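PDB 1TYJ: cellulosomal scaffoldin, which probably serves as a cellulosome scaffold whose type-II cohesin module binds a dockerin partner. Local coordinates for residues Tyr55-Leu67 against Pro104-Lys116. Residues are numbered along the deposited sequence; the frame is centred on the assembly and turned at random. Where two conformers were deposited one is given.
Sequences YTDSTMPDYGTLL and PESTGAVAKVTFK. With MOH (methanol), chain G.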
ATOM      1  N   TYR A  55      12.232   8.057   2.655  1.00 18.07           N
ATOM      2  CA  TYR A  55      12.360   7.161   1.513  1.00 17.35           C
ATOM      3  C   TYR A  55      13.194   7.787   0.432  1.00 17.26           C
ATOM      4  O   TYR A  55      13.113   9.035   0.194  1.00 17.62           O
ATOM      5  CB  TYR A  55      11.003   6.943   0.828  1.00 16.63           C
ATOM      6  CG  TYR A  55      10.036   5.959   1.455  1.00 15.69           C
ATOM      7  CD1 TYR A  55      10.029   5.681   2.818  1.00 17.82           C
ATOM      8  CD2 TYR A  55       9.036   5.359   0.657  1.00 18.84           C
ATOM      9  CE1 TYR A  55       9.080   4.795   3.378  1.00 17.26           C
ATOM     10  CE2 TYR A  55       8.105   4.492   1.205  1.00 16.99           C
ATOM     11  CZ  TYR A  55       8.126   4.210   2.564  1.00 16.38           C
ATOM     12  OH  TYR A  55       7.182   3.374   3.084  1.00 17.80           O
ATOM     13  N   THR A  56      13.895   6.929  -0.314  1.00 17.61           N
ATOM     14  CA  THR A  56      14.309   7.282  -1.667  1.00 17.60           C
ATOM     15  C   THR A  56      13.354   6.595  -2.647  1.00 17.35           C
ATOM     16  O   THR A  56      12.432   5.878  -2.229  1.00 16.34           O
ATOM     17  CB  THR A  56      15.742   6.786  -1.963  1.00 19.40           C
ATOM     18  OG1 THR A  56      15.749   5.349  -1.965  1.00 20.84           O
ATOM     19  CG2 THR A  56      16.725   7.344  -0.898  1.00 22.02           C
ATOM     20  N   ASP A  57      13.595   6.771  -3.939  1.00 17.35           N
ATOM     21  CA  ASP A  57      12.764   6.155  -4.950  1.00 18.05           C
ATOM     22  C   ASP A  57      12.822   4.623  -4.941  1.00 16.56           C
ATOM     23  O   ASP A  57      11.999   3.990  -5.608  1.00 17.46           O
ATOM     24  CB  ASP A  57      13.118   6.672  -6.359  1.00 17.81           C
ATOM     25  CG  ASP A  57      12.455   8.011  -6.694  1.00 21.59           C
ATOM     26  OD1 ASP A  57      11.425   8.339  -6.058  1.00 23.13           O
ATOM     27  OD2 ASP A  57      12.933   8.702  -7.628  1.00 24.80           O
ATOM     28  N   SER A  58      13.748   3.998  -4.200  1.00 16.98           N
ATOM     29  CA  SER A  58      13.808   2.536  -4.204  1.00 16.49           C
ATOM     30  C   SER A  58      13.301   1.893  -2.889  1.00 16.41           C
ATOM     31  O   SER A  58      13.283   0.678  -2.773  1.00 16.58           O
ATOM     32  CB  SER A  58      15.274   2.089  -4.440  1.00 16.28           C
ATOM     33  OG  SER A  58      16.121   2.624  -3.431  1.00 21.63           O
ATOM     34  N   THR A  59      12.884   2.717  -1.918  1.00 15.83           N
ATOM     35  CA  THR A  59      12.569   2.212  -0.571  1.00 14.39           C
ATOM     36  C   THR A  59      11.299   1.367  -0.543  1.00 14.92           C
ATOM     37  O   THR A  59      10.232   1.838  -0.935  1.00 15.83           O
ATOM     38  CB  THR A  59      12.418   3.386   0.415  1.00 14.28           C
ATOM     39  OG1 THR A  59      13.629   4.160   0.412  1.00 15.73           O
ATOM     40  CG2 THR A  59      12.188   2.826   1.824  1.00 14.58           C
ATOM     41  N   MET A  60      11.393   0.141  -0.035  1.00 15.21           N
ATOM     42  CA  MET A  60      10.203  -0.682   0.127  1.00 14.73           C
ATOM     43  C   MET A  60       9.443  -0.255   1.394  1.00 14.53           C
ATOM     44  O   MET A  60      10.056  -0.119   2.474  1.00 15.64           O
ATOM     45  CB  MET A  60      10.586  -2.154   0.290  1.00 15.39           C
ATOM     46  CG  MET A  60       9.401  -3.095   0.252  1.00 16.13           C
ATOM     47  SD  MET A  60       8.607  -3.142  -1.384  1.00 16.82           S
ATOM     48  CE  MET A  60       7.088  -4.049  -0.964  1.00 16.89           C
ATOM     49  N   PRO A  61       8.099  -0.054   1.290  1.00 16.20           N
ATOM     50  CA  PRO A  61       7.309   0.147   2.509  1.00 15.92           C
ATOM     51  C   PRO A  61       7.370  -0.992   3.516  1.00 16.40           C
ATOM     52  O   PRO A  61       7.862  -2.086   3.223  1.00 16.34           O
ATOM     53  CB  PRO A  61       5.864   0.278   1.986  1.00 15.82           C
ATOM     54  CG  PRO A  61       6.062   0.839   0.516  1.00 15.11           C
ATOM     55  CD  PRO A  61       7.281   0.038   0.057  1.00 15.36           C
ATOM     56  N   ASP A  62       6.875  -0.736   4.718  1.00 17.77           N
ATOM     57  CA  ASP A  62       6.868  -1.747   5.751  1.00 18.07           C
ATOM     58  C   ASP A  62       5.926  -2.884   5.383  1.00 18.27           C
ATOM     59  O   ASP A  62       4.956  -2.699   4.674  1.00 17.95           O
ATOM     60  CB  ASP A  62       6.449  -1.144   7.101  1.00 19.13           C
ATOM     61  CG  ASP A  62       7.365  -0.006   7.539  1.00 25.97           C
ATOM     62  OD1 ASP A  62       8.499  -0.275   7.981  1.00 33.75           O
ATOM     63  OD2 ASP A  62       6.974   1.179   7.367  1.00 32.31           O
ATOM     64  N   TYR A  63       6.236  -4.083   5.878  1.00 17.65           N
ATOM     65  CA  TYR A  63       5.380  -5.216   5.657  1.00 18.64           C
ATOM     66  C   TYR A  63       4.161  -5.227   6.610  1.00 20.07           C
ATOM     67  O   TYR A  63       4.134  -4.542   7.654  1.00 21.15           O
ATOM     68  CB  TYR A  63       6.173  -6.505   5.842  1.00 18.55           C
ATOM     69  CG  TYR A  63       7.325  -6.714   4.890  1.00 19.90           C
ATOM     70  CD1 TYR A  63       8.533  -7.235   5.363  1.00 23.76           C
ATOM     71  CD2 TYR A  63       7.206  -6.435   3.505  1.00 19.09           C
ATOM     72  CE1 TYR A  63       9.610  -7.482   4.504  1.00 23.16           C
ATOM     73  CE2 TYR A  63       8.306  -6.622   2.635  1.00 18.26           C
ATOM     74  CZ  TYR A  63       9.493  -7.167   3.141  1.00 21.28           C
ATOM     75  OH  TYR A  63      10.577  -7.421   2.325  1.00 23.16           O
ATOM     76  N   GLY A  64       3.142  -5.977   6.183  1.00 20.37           N
ATOM     77  CA  GLY A  64       1.997  -6.326   7.007  1.00 20.15           C
ATOM     78  C   GLY A  64       2.162  -7.764   7.472  1.00 20.99           C
ATOM     79  O   GLY A  64       3.284  -8.286   7.565  1.00 22.65           O
ATOM     80  N   THR A  65       1.059  -8.411   7.761  1.00 20.61           N
ATOM     81  CA  THR A  65       1.129  -9.800   8.222  1.00 20.66           C
ATOM     82  C   THR A  65       0.964 -10.813   7.081  1.00 19.88           C
ATOM     83  O   THR A  65       1.366 -11.978   7.215  1.00 20.92           O
ATOM     84  CB  THR A  65       0.073 -10.080   9.293  1.00 22.83           C
ATOM     85  OG1 THR A  65      -1.194  -9.818   8.730  1.00 24.03           O
ATOM     86  CG2 THR A  65       0.229  -9.116  10.465  1.00 24.51           C
ATOM     87  N   LEU A  66       0.340 -10.392   5.970  1.00 17.82           N
ATOM     88  CA  LEU A  66       0.196 -11.285   4.821  1.00 17.44           C
ATOM     89  C   LEU A  66       1.448 -11.293   3.935  1.00 17.69           C
ATOM     90  O   LEU A  66       2.320 -10.418   4.042  1.00 17.55           O
ATOM     91  CB  LEU A  66      -1.015 -10.848   3.959  1.00 16.99           C
ATOM     92  CG  LEU A  66      -2.368 -10.868   4.689  1.00 18.26           C
ATOM     93  CD1 LEU A  66      -3.534 -10.673   3.676  1.00 18.06           C
ATOM     94  CD2 LEU A  66      -2.547 -12.135   5.517  1.00 20.94           C
ATOM     95  N   LEU A  67       1.521 -12.288   3.044  1.00 16.90           N
ATOM     96  CA  LEU A  67       2.666 -12.407   2.120  1.00 16.58           C
ATOM     97  C   LEU A  67       3.974 -12.636   2.881  1.00 17.11           C
ATOM     98  O   LEU A  67       5.060 -12.255   2.445  1.00 17.32           O
ATOM     99  CB  LEU A  67       2.726 -11.192   1.175  1.00 15.77           C
ATOM    100  CG  LEU A  67       1.434 -10.964   0.374  1.00 16.91           C
ATOM    101  CD1 LEU A  67       1.574  -9.697  -0.502  1.00 17.49           C
ATOM    102  CD2 LEU A  67       1.059 -12.204  -0.459  1.00 18.29           C
ATOM    103  N   PRO A 104      -4.636 -20.494   2.512  1.00 19.24           N
ATOM    104  CA  PRO A 104      -4.868 -19.370   1.614  1.00 18.44           C
ATOM    105  C   PRO A 104      -5.141 -18.093   2.402  1.00 18.65           C
ATOM    106  O   PRO A 104      -5.939 -18.105   3.369  1.00 18.51           O
ATOM    107  CB  PRO A 104      -6.118 -19.783   0.833  1.00 18.40           C
ATOM    108  CG  PRO A 104      -6.834 -20.778   1.768  1.00 18.87           C
ATOM    109  CD  PRO A 104      -5.708 -21.511   2.409  1.00 19.02           C
ATOM    110  N   GLU A 105      -4.494 -17.010   1.969  1.00 17.78           N
ATOM    111  CA  GLU A 105      -4.685 -15.707   2.556  1.00 17.18           C
ATOM    112  C   GLU A 105      -5.822 -14.969   1.864  1.00 17.88           C
ATOM    113  O   GLU A 105      -6.108 -15.258   0.724  1.00 18.59           O
ATOM    114  CB  GLU A 105      -3.353 -14.923   2.496  1.00 17.65           C
ATOM    115  CG  GLU A 105      -2.228 -15.698   3.200  1.00 17.08           C
ATOM    116  CD  GLU A 105      -0.845 -15.106   3.018  1.00 17.46           C
ATOM    117  OE1 GLU A 105      -0.706 -13.917   2.576  1.00 19.05           O
ATOM    118  OE2 GLU A 105       0.122 -15.864   3.308  1.00 18.82           O
ATOM    119  N   SER A 106      -6.470 -14.035   2.557  1.00 17.29           N
ATOM    120  CA  SER A 106      -7.611 -13.339   1.961  1.00 17.48           C
ATOM    121  C   SER A 106      -7.875 -12.052   2.689  1.00 17.26           C
ATOM    122  O   SER A 106      -8.443 -11.148   2.143  1.00 17.55           O
ATOM    123  CB  SER A 106      -8.869 -14.216   1.948  1.00 19.19           C
ATOM    124  OG  SER A 106      -9.198 -14.703   3.250  1.00 17.95           O
ATOM    125  N   THR A 107      -7.443 -11.958   3.938  1.00 16.36           N
ATOM    126  CA  THR A 107      -7.784 -10.764   4.743  1.00 17.75           C
ATOM    127  C   THR A 107      -6.674 -10.424   5.708  1.00 17.68           C
ATOM    128  O   THR A 107      -6.132 -11.299   6.387  1.00 18.96           O
ATOM    129  CB  THR A 107      -9.152 -10.917   5.502  1.00 17.75           C
ATOM    130  OG1 THR A 107     -10.191 -11.117   4.561  0.50 19.63           O
ATOM    131  CG2 THR A 107      -9.470  -9.657   6.335  0.50 18.22           C
ATOM    132  N   GLY A 108      -6.316  -9.147   5.751  1.00 18.24           N
ATOM    133  CA  GLY A 108      -5.264  -8.717   6.651  1.00 17.86           C
ATOM    134  C   GLY A 108      -4.379  -7.621   6.091  1.00 18.32           C
ATOM    135  O   GLY A 108      -4.566  -7.200   4.940  1.00 17.92           O
ATOM    136  N   ALA A 109      -3.381  -7.193   6.881  1.00 17.27           N
ATOM    137  CA  ALA A 109      -2.517  -6.109   6.409  1.00 17.41           C
ATOM    138  C   ALA A 109      -1.475  -6.635   5.413  1.00 17.32           C
ATOM    139  O   ALA A 109      -0.824  -7.657   5.679  1.00 16.75           O
ATOM    140  CB  ALA A 109      -1.817  -5.425   7.568  1.00 18.24           C
ATOM    141  N   VAL A 110      -1.321  -5.919   4.285  1.00 16.71           N
ATOM    142  CA  VAL A 110      -0.284  -6.231   3.311  1.00 16.79           C
ATOM    143  C   VAL A 110       0.935  -5.302   3.301  1.00 16.26           C
ATOM    144  O   VAL A 110       2.042  -5.725   2.880  1.00 17.22           O
ATOM    145  CB  VAL A 110      -0.868  -6.342   1.872  1.00 16.61           C
ATOM    146  CG1 VAL A 110      -2.072  -7.294   1.879  1.00 18.45           C
ATOM    147  CG2 VAL A 110      -1.268  -4.940   1.277  1.00 19.68           C
ATOM    148  N   ALA A 111       0.763  -4.049   3.738  1.00 15.78           N
ATOM    149  CA  ALA A 111       1.862  -3.065   3.697  1.00 14.90           C
ATOM    150  C   ALA A 111       1.480  -1.942   4.607  1.00 15.37           C
ATOM    151  O   ALA A 111       0.274  -1.736   4.889  1.00 16.61           O
ATOM    152  CB  ALA A 111       2.048  -2.507   2.275  1.00 16.24           C
ATOM    153  N   LYS A 112       2.489  -1.180   5.026  1.00 15.82           N
ATOM    154  CA  LYS A 112       2.238   0.071   5.737  1.00 15.34           C
ATOM    155  C   LYS A 112       3.168   1.128   5.204  1.00 16.58           C
ATOM    156  O   LYS A 112       4.338   0.870   4.981  1.00 16.74           O
ATOM    157  CB  LYS A 112       2.466  -0.046   7.234  1.00 17.04           C
ATOM    158  CG  LYS A 112       1.827  -1.291   7.871  1.00 18.49           C
ATOM    159  CD  LYS A 112       2.169  -1.373   9.326  1.00 23.50           C
ATOM    160  CE  LYS A 112       1.627  -2.665   9.883  1.00 28.20           C
ATOM    161  NZ  LYS A 112       2.050  -2.859  11.309  1.00 30.93           N
ATOM    162  N   VAL A 113       2.651   2.342   5.067  1.00 16.25           N
ATOM    163  CA  VAL A 113       3.475   3.454   4.621  1.00 16.82           C
ATOM    164  C   VAL A 113       3.349   4.550   5.651  1.00 16.29           C
ATOM    165  O   VAL A 113       2.249   5.022   5.944  1.00 16.90           O
ATOM    166  CB  VAL A 113       3.003   3.998   3.275  1.00 16.80           C
ATOM    167  CG1 VAL A 113       3.819   5.219   2.836  1.00 17.74           C
ATOM    168  CG2 VAL A 113       3.060   2.933   2.201  1.00 18.19           C
ATOM    169  N   THR A 114       4.476   4.933   6.235  1.00 16.58           N
ATOM    170  CA  THR A 114       4.510   6.047   7.181  1.00 16.13           C
ATOM    171  C   THR A 114       4.976   7.287   6.437  1.00 16.16           C
ATOM    172  O   THR A 114       5.883   7.215   5.581  1.00 16.41           O
ATOM    173  CB  THR A 114       5.497   5.721   8.346  1.00 16.74           C
ATOM    174  OG1 THR A 114       5.055   4.529   9.019  1.00 17.27           O
ATOM    175  CG2 THR A 114       5.596   6.851   9.381  1.00 17.55           C
ATOM    176  N   PHE A 115       4.359   8.426   6.787  1.00 15.70           N
ATOM    177  CA  PHE A 115       4.719   9.737   6.271  1.00 16.82           C
ATOM    178  C   PHE A 115       5.091  10.655   7.433  1.00 17.12           C
ATOM    179  O   PHE A 115       4.462  10.584   8.501  1.00 18.05           O
ATOM    180  CB  PHE A 115       3.518  10.378   5.576  1.00 16.58           C
ATOM    181  CG  PHE A 115       2.983   9.605   4.410  1.00 16.88           C
ATOM    182  CD1 PHE A 115       1.990   8.637   4.578  1.00 16.85           C
ATOM    183  CD2 PHE A 115       3.416   9.897   3.111  1.00 16.25           C
ATOM    184  CE1 PHE A 115       1.463   7.939   3.456  1.00 16.59           C
ATOM    185  CE2 PHE A 115       2.906   9.204   2.018  1.00 16.23           C
ATOM    186  CZ  PHE A 115       1.923   8.242   2.191  1.00 16.64           C
ATOM    187  N   LYS A 116       6.123  11.476   7.246  1.00 16.38           N
ATOM    188  CA  LYS A 116       6.406  12.559   8.180  1.00 16.46           C
ATOM    189  C   LYS A 116       5.667  13.783   7.667  1.00 16.97           C
ATOM    190  O   LYS A 116       5.683  14.088   6.469  1.00 16.53           O
ATOM    191  CB  LYS A 116       7.923  12.817   8.331  1.00 17.03           C
ATOM    192  CG  LYS A 116       8.263  14.052   9.185  0.50 13.51           C
ATOM    193  CD  LYS A 116       9.748  14.416   9.150  0.50 15.64           C
ATOM    194  CE  LYS A 116      10.579  13.456   9.975  0.50 17.05           C
ATOM    195  NZ  LYS A 116      11.997  13.971  10.132  0.50 17.04           N
TER
HETATM  196  C   MOH G 408      15.169  -0.668   1.172  0.90 18.22           C
HETATM  197  O   MOH G 408      14.006  -1.083   0.374  0.90 18.82           O
HETATM  198  O   HOH W   1       7.076   3.635   5.721  1.00 19.88           O
HETATM  199  O   HOH W   2       3.339  -7.939   3.993  1.00 20.92           O
HETATM  200  O   HOH W   3       1.677 -14.563   5.403  1.00 23.78           O
HETATM  201  O   HOH W   4      -3.292  -8.016   9.764  1.00 24.39           O
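L66 lays CD1 over the turn into strand 108-116, 3.7 Å from T107 C and also against V110 CG1. The E105 side chain runs antiparallel alongside that of L66, OE1 lying 3.4 Å from L66 CB. With CG anti to its carbonyl carbon (chi1 -57°), E105 OE1 accepts the L67 backbone N at 2.8 Å on its syn side, 21° out of the carboxylate plane. OE2 bonds Y92 OH and a water; with both oxygens held, the carboxylate's rotation is restrained. Cut back to an alanine, E105 would probably leave the L67 N-H without its carboxylate acceptor, Y92 OH without this mate, and a gap beside L66 CB. L66 N donates almost straight to A109 O (3.0 Å, 175°). G64 CA is 3.4 Å from that A109 O, where a CB would clash. Beyond V110 and A111, a classic beta bulge against strand 17-25, K112 N bonds to D62 O at 2.9 Å from above the carbonyl plane. P61 CB packs 3.9 Å from V113 CG2. One water joins Y55 OH, D62 OD2 and T114 N. These links reinforce a short, weakly bonded antiparallel edge strand about D62 and Y63 in one sheet of the cohesin beta sandwich.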